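Local coordinates for protein flavin reductase (Uncultured bacterium, PDB 5CHO) that is the flavin reductase component of a bacterial two-component tryptophan halogenase, binds FAD and probably supplies reduced flavin to the halogenase, at residues V50-G55 with G136-R141; N64-V69 with I76-E81; F96-L101 with A145-A150. All coordinates share one frame; numbering follows the deposited sequence.

Contact 1: residues V50-G55 with G136-R141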
loop_
_atom_site.group_PDB
_atom_site.type_symbol
_atom_site.label_atom_id
_atom_site.label_comp_id
_atom_site.label_asym_id
_atom_site.label_seq_id
_atom_site.Cartn_x
_atom_site.Cartn_y
_atom_site.Cartn_z
ATOM N N VAL A 50 -1.053 7.076 10.762
ATOM C CA VAL A 50 -2.254 7.659 11.334
ATOM C C VAL A 50 -2.739 8.785 10.430
ATOM O O VAL A 50 -2.029 9.762 10.198
ATOM C CB VAL A 50 -2.018 8.193 12.754
ATOM C CG1 VAL A 50 -3.221 8.992 13.224
ATOM C CG2 VAL A 50 -1.750 7.042 13.701
ATOM N N VAL A 51 -3.951 8.617 9.916
ATOM C CA VAL A 51 -4.607 9.617 9.087
ATOM C C VAL A 51 -5.444 10.539 9.965
ATOM O O VAL A 51 -6.200 10.063 10.810
ATOM C CB VAL A 51 -5.493 8.943 8.025
ATOM C CG1 VAL A 51 -6.268 9.972 7.226
ATOM C CG2 VAL A 51 -4.643 8.063 7.118
ATOM N N THR A 52 -5.296 11.851 9.785
ATOM C CA THR A 52 -5.953 12.826 10.658
ATOM C C THR A 52 -6.605 13.973 9.886
ATOM O O THR A 52 -6.200 14.287 8.768
ATOM C CB THR A 52 -4.953 13.442 11.653
ATOM O OG1 THR A 52 -4.023 14.275 10.950
ATOM C CG2 THR A 52 -4.195 12.358 12.396
ATOM N N VAL A 53 -7.613 14.593 10.494
ATOM C CA VAL A 53 -8.144 15.861 10.003
ATOM C C VAL A 53 -8.112 16.885 11.134
ATOM O O VAL A 53 -8.096 16.519 12.310
ATOM C CB VAL A 53 -9.590 15.741 9.479
ATOM C CG1 VAL A 53 -9.661 14.747 8.328
ATOM C CG2 VAL A 53 -10.532 15.329 10.597
ATOM N N GLY A 54 -8.110 18.164 10.774
ATOM C CA GLY A 54 -8.234 19.233 11.748
ATOM C C GLY A 54 -9.651 19.773 11.751
ATOM O O GLY A 54 -10.611 19.011 11.650
ATOM N N GLY A 55 -9.787 21.090 11.863
ATOM C CA GLY A 55 -11.099 21.712 11.865
ATOM C C GLY A 55 -11.757 21.774 13.227
ATOM O O GLY A 55 -11.082 21.789 14.255
ATOM N N GLY A 136 -3.813 22.301 9.449
ATOM C CA GLY A 136 -4.123 22.199 10.864
ATOM C C GLY A 136 -4.382 20.775 11.326
ATOM O O GLY A 136 -4.851 20.563 12.442
ATOM N N ALA A 137 -4.097 19.798 10.470
ATOM C CA ALA A 137 -4.320 18.399 10.820
ATOM C C ALA A 137 -3.272 17.940 11.837
ATOM O O ALA A 137 -2.101 18.307 11.724
ATOM C CB ALA A 137 -4.275 17.521 9.582
ATOM N N PRO A 138 -3.684 17.141 12.837
ATOM C CA PRO A 138 -2.664 16.632 13.760
ATOM C C PRO A 138 -1.632 15.730 13.087
ATOM O O PRO A 138 -1.978 14.872 12.274
ATOM C CB PRO A 138 -3.480 15.849 14.795
ATOM C CG PRO A 138 -4.844 16.429 14.727
ATOM C CD PRO A 138 -5.048 16.835 13.301
ATOM N N LEU A 139 -0.369 15.940 13.444
ATOM C CA LEU A 139 0.734 15.113 12.978
ATOM C C LEU A 139 1.497 14.614 14.197
ATOM O O LEU A 139 1.841 15.393 15.085
ATOM C CB LEU A 139 1.647 15.909 12.041
ATOM C CG LEU A 139 0.992 16.420 10.756
ATOM C CD1 LEU A 139 1.873 17.455 10.077
ATOM C CD2 LEU A 139 0.730 15.257 9.809
ATOM N N ALA A 140 1.754 13.311 14.236
ATOM C CA ALA A 140 2.365 12.689 15.403
ATOM C C ALA A 140 3.868 12.947 15.481
ATOM O O ALA A 140 4.613 12.638 14.550
ATOM C CB ALA A 140 2.090 11.197 15.405
ATOM N N ARG A 141 4.298 13.520 16.598
ATOM C CA ARG A 141 5.710 13.705 16.886
ATOM C C ARG A 141 6.396 12.348 17.015
ATOM O O ARG A 141 5.809 11.397 17.531
ATOM C CB ARG A 141 5.871 14.517 18.170
ATOM C CG ARG A 141 5.285 15.907 18.060
ATOM C CD ARG A 141 5.787 16.838 19.138
ATOM N NE ARG A 141 5.182 18.158 18.998
ATOM C CZ ARG A 141 5.638 19.111 18.189
ATOM N NH1 ARG A 141 6.715 18.907 17.436
ATOM N NH2 ARG A 141 5.010 20.278 18.129
HETATM O O HOH W 1 -1.112 12.442 10.825
#

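Contact 2: residues N64-V69 with I76-E81. With FAD (flavin-adenine dinucleotide), chain I.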
loop_
_atom_site.group_PDB
_atom_site.type_symbol
_atom_site.label_atom_id
_atom_site.label_comp_id
_atom_site.label_asym_id
_atom_site.label_seq_id
_atom_site.Cartn_x
_atom_site.Cartn_y
_atom_site.Cartn_z
ATOM N N ASN A 64 -3.129 1.493 7.178
ATOM C CA ASN A 64 -1.969 0.902 6.515
ATOM C C ASN A 64 -2.187 0.792 5.005
ATOM O O ASN A 64 -1.352 0.241 4.286
ATOM C CB ASN A 64 -1.641 -0.473 7.119
ATOM C CG ASN A 64 -2.560 -1.580 6.622
ATOM O OD1 ASN A 64 -3.697 -1.334 6.214
ATOM N ND2 ASN A 64 -2.074 -2.817 6.681
ATOM N N SER A 65 -3.312 1.324 4.534
ATOM C CA SER A 65 -3.627 1.314 3.109
ATOM C C SER A 65 -2.976 2.494 2.390
ATOM O O SER A 65 -3.240 2.737 1.212
ATOM C CB SER A 65 -5.141 1.353 2.892
ATOM O OG SER A 65 -5.691 2.556 3.402
ATOM N N PHE A 66 -2.132 3.227 3.110
ATOM C CA PHE A 66 -1.441 4.376 2.545
ATOM C C PHE A 66 -0.496 3.933 1.432
ATOM O O PHE A 66 0.252 2.971 1.590
ATOM C CB PHE A 66 -0.671 5.122 3.633
ATOM C CG PHE A 66 0.180 6.249 3.112
ATOM C CD1 PHE A 66 -0.357 7.503 2.893
ATOM C CD2 PHE A 66 1.521 6.047 2.842
ATOM C CE1 PHE A 66 0.432 8.535 2.419
ATOM C CE2 PHE A 66 2.314 7.072 2.367
ATOM C CZ PHE A 66 1.770 8.317 2.153
ATOM N N THR A 67 -0.546 4.641 0.307
ATOM C CA THR A 67 0.221 4.279 -0.882
ATOM C C THR A 67 0.616 5.513 -1.689
ATOM O O THR A 67 -0.219 6.359 -1.998
ATOM C CB THR A 67 -0.573 3.305 -1.780
ATOM O OG1 THR A 67 -0.933 2.143 -1.020
ATOM C CG2 THR A 67 0.253 2.874 -2.985
ATOM N N SER A 68 1.900 5.604 -2.022
ATOM C CA SER A 68 2.388 6.659 -2.903
ATOM C C SER A 68 1.918 6.389 -4.328
ATOM O O SER A 68 2.089 5.282 -4.837
ATOM C CB SER A 68 3.912 6.740 -2.856
ATOM O OG SER A 68 4.495 5.461 -3.038
ATOM N N VAL A 69 1.339 7.401 -4.971
ATOM C CA VAL A 69 0.636 7.190 -6.237
ATOM C C VAL A 69 1.300 7.877 -7.429
ATOM O O VAL A 69 1.461 7.270 -8.487
ATOM C CB VAL A 69 -0.815 7.693 -6.159
ATOM C CG1 VAL A 69 -1.475 7.593 -7.522
ATOM C CG2 VAL A 69 -1.605 6.891 -5.145
ATOM N N ILE A 76 -1.005 10.932 -3.180
ATOM C CA ILE A 76 -1.021 9.696 -2.397
ATOM C C ILE A 76 -2.458 9.208 -2.283
ATOM O O ILE A 76 -3.385 9.928 -2.654
ATOM C CB ILE A 76 -0.410 9.879 -0.990
ATOM C CG1 ILE A 76 -1.182 10.920 -0.170
ATOM C CG2 ILE A 76 1.048 10.289 -1.098
ATOM C CD1 ILE A 76 -2.271 10.340 0.716
ATOM N N LEU A 77 -2.651 7.987 -1.792
ATOM C CA LEU A 77 -4.001 7.516 -1.509
ATOM C C LEU A 77 -4.079 6.741 -0.203
ATOM O O LEU A 77 -3.084 6.210 0.286
ATOM C CB LEU A 77 -4.528 6.659 -2.668
ATOM C CG LEU A 77 -3.971 5.271 -2.991
ATOM C CD1 LEU A 77 -4.398 4.206 -1.977
ATOM C CD2 LEU A 77 -4.428 4.887 -4.388
ATOM N N VAL A 78 -5.286 6.696 0.348
ATOM C CA VAL A 78 -5.616 5.839 1.476
ATOM C C VAL A 78 -6.990 5.245 1.224
ATOM O O VAL A 78 -7.825 5.876 0.576
ATOM C CB VAL A 78 -5.634 6.605 2.816
ATOM C CG1 VAL A 78 -4.241 7.105 3.180
ATOM C CG2 VAL A 78 -6.624 7.768 2.757
ATOM N N CYS A 79 -7.224 4.035 1.722
ATOM C CA CYS A 79 -8.534 3.405 1.598
ATOM C C CYS A 79 -9.236 3.414 2.946
ATOM O O CYS A 79 -8.715 2.889 3.929
ATOM C CB CYS A 79 -8.406 1.978 1.074
ATOM S SG CYS A 79 -7.518 1.860 -0.491
ATOM N N VAL A 80 -10.421 4.015 2.985
ATOM C CA VAL A 80 -11.174 4.146 4.225
ATOM C C VAL A 80 -12.554 3.510 4.111
ATOM O O VAL A 80 -13.315 3.785 3.182
ATOM C CB VAL A 80 -11.317 5.626 4.635
ATOM C CG1 VAL A 80 -12.010 5.746 5.987
ATOM C CG2 VAL A 80 -9.950 6.286 4.670
ATOM N N GLU A 81 -12.840 2.641 5.073
ATOM C CA GLU A 81 -14.132 1.984 5.228
ATOM C C GLU A 81 -15.293 2.967 5.123
ATOM O O GLU A 81 -15.241 4.053 5.694
ATOM C CB GLU A 81 -14.174 1.284 6.584
ATOM C CG GLU A 81 -14.939 -0.012 6.624
ATOM C CD GLU A 81 -15.143 -0.488 8.045
ATOM O OE1 GLU A 81 -14.194 -0.377 8.850
ATOM O OE2 GLU A 81 -16.251 -0.969 8.362
HETATM P PA FAD I . -15.022 4.145 13.283
HETATM O O1A FAD I . -16.112 5.133 13.587
HETATM O O2A FAD I . -14.242 3.840 14.501
HETATM O O5B FAD I . -15.668 2.767 12.732
HETATM C C5B FAD I . -14.790 1.662 12.478
HETATM C C4B FAD I . -15.621 0.341 12.281
HETATM O O4B FAD I . -16.132 -0.014 13.408
HETATM C C3B FAD I . -16.789 0.596 11.334
HETATM O O3B FAD I . -16.971 -0.475 10.472
HETATM C C2B FAD I . -18.007 0.765 12.240
HETATM O O2B FAD I . -19.237 0.118 11.605
HETATM C C1B FAD I . -17.728 0.137 13.327
HETATM N N9A FAD I . -18.181 0.883 14.444
HETATM C C8A FAD I . -17.450 1.698 15.242
HETATM N N7A FAD I . -18.280 2.213 16.184
HETATM C C5A FAD I . -19.523 1.716 15.963
HETATM C C6A FAD I . -20.735 1.910 16.609
HETATM N N6A FAD I . -21.146 2.693 17.764
HETATM N N1A FAD I . -21.845 1.274 16.169
HETATM C C2A FAD I . -21.780 0.440 15.082
HETATM N N3A FAD I . -20.587 0.252 14.436
HETATM C C4A FAD I . -19.460 0.892 14.883
HETATM N N1 FAD I . -9.309 1.069 8.512
HETATM C C2 FAD I . -9.591 1.617 7.186
HETATM O O2 FAD I . -10.726 2.020 6.909
HETATM N N3 FAD I . -8.535 1.679 6.182
HETATM C C4 FAD I . -7.227 1.206 6.504
HETATM O O4 FAD I . -6.397 1.260 5.710
HETATM C C4X FAD I . -6.952 0.646 7.866
HETATM N N5 FAD I . -5.650 0.164 8.211
HETATM C C5X FAD I . -5.380 -0.380 9.565
HETATM C C6 FAD I . -4.080 -0.858 9.909
HETATM C C7 FAD I . -3.836 -1.376 11.189
HETATM C C7M FAD I . -2.334 -1.796 11.215
HETATM C C8 FAD I . -4.876 -1.411 12.120
HETATM C C8M FAD I . -4.472 -2.009 13.509
HETATM C C9 FAD I . -6.149 -0.939 11.777
HETATM C C9A FAD I . -6.409 -0.425 10.498
HETATM N N10 FAD I . -7.744 0.063 10.160
HETATM C C10 FAD I . -8.001 0.595 8.836
HETATM C "C1'" FAD I . -8.863 0.019 11.146
HETATM C "C2'" FAD I . -9.192 1.439 11.648
HETATM O "O2'" FAD I . -8.038 2.017 12.177
HETATM C "C3'" FAD I . -10.259 1.327 12.711
HETATM O "O3'" FAD I . -11.426 0.825 12.138
HETATM C "C4'" FAD I . -10.549 2.697 13.333
HETATM O "O4'" FAD I . -11.302 2.527 14.465
HETATM C "C5'" FAD I . -11.332 3.573 12.334
HETATM O "O5'" FAD I . -11.606 4.839 12.922
HETATM P P FAD I . -12.873 5.698 12.396
HETATM O O1P FAD I . -13.266 6.698 13.452
HETATM O O2P FAD I . -12.517 6.410 11.085
HETATM O O3P FAD I . -14.064 4.705 12.147
#

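Contact 3: residues F96-L101 with A145-A150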
loop_
_atom_site.group_PDB
_atom_site.type_symbol
_atom_site.label_atom_id
_atom_site.label_comp_id
_atom_site.label_asym_id
_atom_site.label_seq_id
_atom_site.Cartn_x
_atom_site.Cartn_y
_atom_site.Cartn_z
ATOM N N PHE A 96 -6.322 16.575 4.912
ATOM C CA PHE A 96 -5.933 15.645 5.960
ATOM C C PHE A 96 -4.425 15.488 6.110
ATOM O O PHE A 96 -3.649 15.867 5.231
ATOM C CB PHE A 96 -6.568 14.274 5.704
ATOM C CG PHE A 96 -6.162 13.641 4.407
ATOM C CD1 PHE A 96 -5.115 12.728 4.362
ATOM C CD2 PHE A 96 -6.845 13.933 3.234
ATOM C CE1 PHE A 96 -4.750 12.127 3.167
ATOM C CE2 PHE A 96 -6.486 13.338 2.040
ATOM C CZ PHE A 96 -5.437 12.434 2.005
ATOM N N GLY A 97 -4.037 14.922 7.248
ATOM C CA GLY A 97 -2.648 14.649 7.560
ATOM C C GLY A 97 -2.379 13.159 7.549
ATOM O O GLY A 97 -3.293 12.351 7.705
ATOM N N VAL A 98 -1.117 12.801 7.340
ATOM C CA VAL A 98 -0.673 11.417 7.397
ATOM C C VAL A 98 0.666 11.371 8.120
ATOM O O VAL A 98 1.585 12.103 7.759
ATOM C CB VAL A 98 -0.532 10.808 5.978
ATOM C CG1 VAL A 98 -0.029 9.371 6.040
ATOM C CG2 VAL A 98 -1.853 10.892 5.211
ATOM N N SER A 99 0.770 10.523 9.140
ATOM C CA SER A 99 2.024 10.341 9.868
ATOM C C SER A 99 2.460 8.890 9.777
ATOM O O SER A 99 1.710 7.992 10.143
ATOM C CB SER A 99 1.879 10.749 11.339
ATOM O OG SER A 99 1.267 12.017 11.471
ATOM N N VAL A 100 3.683 8.669 9.308
ATOM C CA VAL A 100 4.217 7.326 9.164
ATOM C C VAL A 100 4.868 6.939 10.485
ATOM O O VAL A 100 5.756 7.635 10.979
ATOM C CB VAL A 100 5.222 7.254 8.001
ATOM C CG1 VAL A 100 5.867 5.879 7.918
ATOM C CG2 VAL A 100 4.525 7.597 6.696
ATOM N N LEU A 101 4.437 5.819 11.053
ATOM C CA LEU A 101 4.762 5.518 12.442
ATOM C C LEU A 101 6.063 4.756 12.628
ATOM O O LEU A 101 6.356 3.800 11.909
ATOM C CB LEU A 101 3.622 4.726 13.082
ATOM C CG LEU A 101 2.289 5.472 13.188
ATOM C CD1 LEU A 101 1.246 4.583 13.839
ATOM C CD2 LEU A 101 2.444 6.785 13.956
ATOM N N ALA A 145 7.794 10.199 9.145
ATOM C CA ALA A 145 7.491 11.204 8.126
ATOM C C ALA A 145 6.116 11.848 8.325
ATOM O O ALA A 145 5.225 11.252 8.930
ATOM C CB ALA A 145 7.576 10.578 6.739
ATOM N N TRP A 146 5.961 13.066 7.808
ATOM C CA TRP A 146 4.680 13.771 7.804
ATOM C C TRP A 146 4.236 14.131 6.391
ATOM O O TRP A 146 5.060 14.452 5.535
ATOM C CB TRP A 146 4.754 15.057 8.637
ATOM C CG TRP A 146 4.833 14.877 10.126
ATOM C CD1 TRP A 146 4.529 13.757 10.846
ATOM C CD2 TRP A 146 5.228 15.869 11.081
ATOM N NE1 TRP A 146 4.717 13.991 12.188
ATOM C CE2 TRP A 146 5.149 15.281 12.358
ATOM C CE3 TRP A 146 5.647 17.197 10.977
ATOM C CZ2 TRP A 146 5.470 15.977 13.521
ATOM C CZ3 TRP A 146 5.967 17.884 12.127
ATOM C CH2 TRP A 146 5.877 17.276 13.382
ATOM N N PHE A 147 2.927 14.064 6.153
ATOM C CA PHE A 147 2.333 14.569 4.919
ATOM C C PHE A 147 1.094 15.388 5.253
ATOM O O PHE A 147 0.349 15.039 6.167
ATOM C CB PHE A 147 1.921 13.447 3.958
ATOM C CG PHE A 147 3.032 12.511 3.575
ATOM C CD1 PHE A 147 3.799 12.736 2.439
ATOM C CD2 PHE A 147 3.304 11.396 4.354
ATOM C CE1 PHE A 147 4.818 11.863 2.089
ATOM C CE2 PHE A 147 4.313 10.521 4.006
ATOM C CZ PHE A 147 5.074 10.757 2.875
ATOM N N GLU A 148 0.881 16.474 4.517
ATOM C CA GLU A 148 -0.417 17.144 4.499
ATOM C C GLU A 148 -0.972 17.058 3.093
ATOM O O GLU A 148 -0.236 17.212 2.117
ATOM C CB GLU A 148 -0.325 18.607 4.937
ATOM C CG GLU A 148 0.119 18.819 6.368
ATOM C CD GLU A 148 0.131 20.287 6.746
ATOM O OE1 GLU A 148 -0.913 20.787 7.214
ATOM O OE2 GLU A 148 1.177 20.945 6.566
ATOM N N CYS A 149 -2.274 16.823 2.994
ATOM C CA CYS A 149 -2.901 16.577 1.707
ATOM C C CYS A 149 -4.224 17.302 1.573
ATOM O O CYS A 149 -4.928 17.523 2.557
ATOM C CB CYS A 149 -3.129 15.076 1.517
ATOM S SG CYS A 149 -1.690 14.042 1.870
ATOM N N ALA A 150 -4.547 17.672 0.341
ATOM C CA ALA A 150 -5.874 18.146 -0.005
ATOM C C ALA A 150 -6.580 17.044 -0.767
ATOM O O ALA A 150 -5.984 16.418 -1.641
ATOM C CB ALA A 150 -5.798 19.403 -0.831
#

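Contact 1: residues V50-G55 with G136-R141
Thr52 of strand 46-53 meets Ala137 and Pro138 at the start of strand 138-140 with every atom of its side chain beyond CA. CB lies 3.4 Å from Pro138 O and also packs against Pro138 CD. From there OG1 swings between the backbone N and the carbonyl carbon (chi1 69°) and gives its proton to Pro138 O in a short bond of 2.5 Å. It arrives in the carbonyl plane, on a lone pair, with a C=O...donor angle of 138°. The same oxygen atom touches the Ala137 methyl, at 3.5 Å from Thr52 OG1 to Ala137 CB. The other branch, CG2, rests 3.4 Å from Pro138 O, so the threonine closes round that carbonyl. A water donates to Pro138 O at 3.0 Å and to Val50 O at 2.9 Å; Pro138 O thus accepts two protons. Further along, Pro138 CD sits 3.2 Å from Val53 O, and Gly54 passes so close to Gly136 O that a CB there would collide with it. Thr52 and the water tie the two-stranded sheet of 129-131 and 138-140 to a central strand of the antiparallel barrel characteristic of the flavin reductase-like, FMN-binding split-barrel fold.

Contact 2: residues N64-V69 with I76-E81
Ser65 OG has three polar groups round it: it accepts the Cys79 N-H at 2.7 Å (N-H...O 159°), and FAD O4 and the Cys79 carbonyl oxygen are also close, O4 at 2.7 Å from OG. Its placement between the backbone N and the carbonyl carbon (chi1 63°) turns OG toward the neighbouring strand. This is the flavin end of a beta hairpin, strands 67-71 and 74-81, within the flavin reductase-like barrel. Beyond Ser65 the strands pair antiparallel: Thr67 and Leu77 form a hydrogen-bonded pair, with Leu77 N 2.9 Å from Thr67 O and a return bond from Thr67 N to Leu77 O. On that face the Thr67 and Leu77 side chains lie side by side, and Val69 CG2 meets Leu77 CD2 at 3.5 Å, the two side chains crossing at about a right angle. Thr67 OG1 bonds to Thr67 OG1 of the second subunit. The Phe66 ring puts CE1 3.7 Å from Ile76 CD1 and takes Val78 CG1 at its edge, while Phe44 of the second subunit meets it edge-to-face. An alanine at Phe66 would probably open a gap beside Ile76 and Val78 and leave Phe44 of the second subunit without its aromatic partner. Backbone groups also bond the isoalloxazine: Asn64 N donates to FAD N5 at 3.0 Å, FAD N3 donates to Cys79 O at 2.6 Å, and Glu81 N points almost straight at FAD O2, 2.9 Å away with an N-H...O angle of 177°.

Contact 3: residues F96-L101 with A145-A150
Cys149 lays its CB over one face of the Phe96 ring, 3.8 Å from the centroid and 20° off the ring normal, a CH-pi contact offset toward the rim where CZ is nearest. SG, anti to the carbonyl carbon (chi1 -49°), continues from CB to an oblique sulfur-aromatic position 4.4 Å from the same centroid. The ring reaches that place because CG of Phe96 stands between its own backbone N and carbonyl carbon (chi1 61°), which tips the ring across toward the partner strand. Next on the same face, Val98 and Phe147 approach through their CB atoms, at 4.1 Å. The Phe147 ring then leans toward the other end of the contact and receives Val100 CG2 at its edge, 4.0 Å from CE2, the two side chains crossing obliquely. Underneath runs regular antiparallel pairing between two strands of the barrel, 95-100 and 145-157: Phe96 with Cys149 and Val98 with Phe147 are hydrogen-bonded pairs, each with two backbone bonds, such as Cys149 N to Phe96 O at 2.8 Å. Between them Gly97 CA makes a CA-H...O contact with Phe147 O at 3.3 Å. The opposite face carries Ser99, Trp146 and Glu148. Ser99 OG lies obliquely to the indole, 3.7 Å from Trp146 CD1, yet its hydrogen bond is with Ala140 N, and Trp146 NE1 donates to Ala140 O. Glu148 is held by two hydroxyls: OE1 bonds to Thr135 OG1 and OE2 to Thr169 OG1.

How the contacts relate
Contacts 1 and 3 are close neighbours, their centres 7 Å apart, because strands 46-53 and 95-100 pair in one sheet: Thr52 O probably accepts from Gly97 N at 2.7 Å. Strand 138-140 leads on to strand 145-157, so their second segments follow closely in the chain. Contact 2 lies 11 Å from contact 3 and 16 Å from contact 1, centre to centre. It joins contact 3 through side chains, Phe66 CZ 3.8 Å from Phe147 CE2 and Ile76 CG1 3.8 Å from Cys149 SG. Phe66, Ile76 and Phe147 also meet the second subunit. Contact 2 holds the flavin directly; the side chains of Val53 (contact 1) and Val98 (contact 3) are about 9 and 10 Å from FAD.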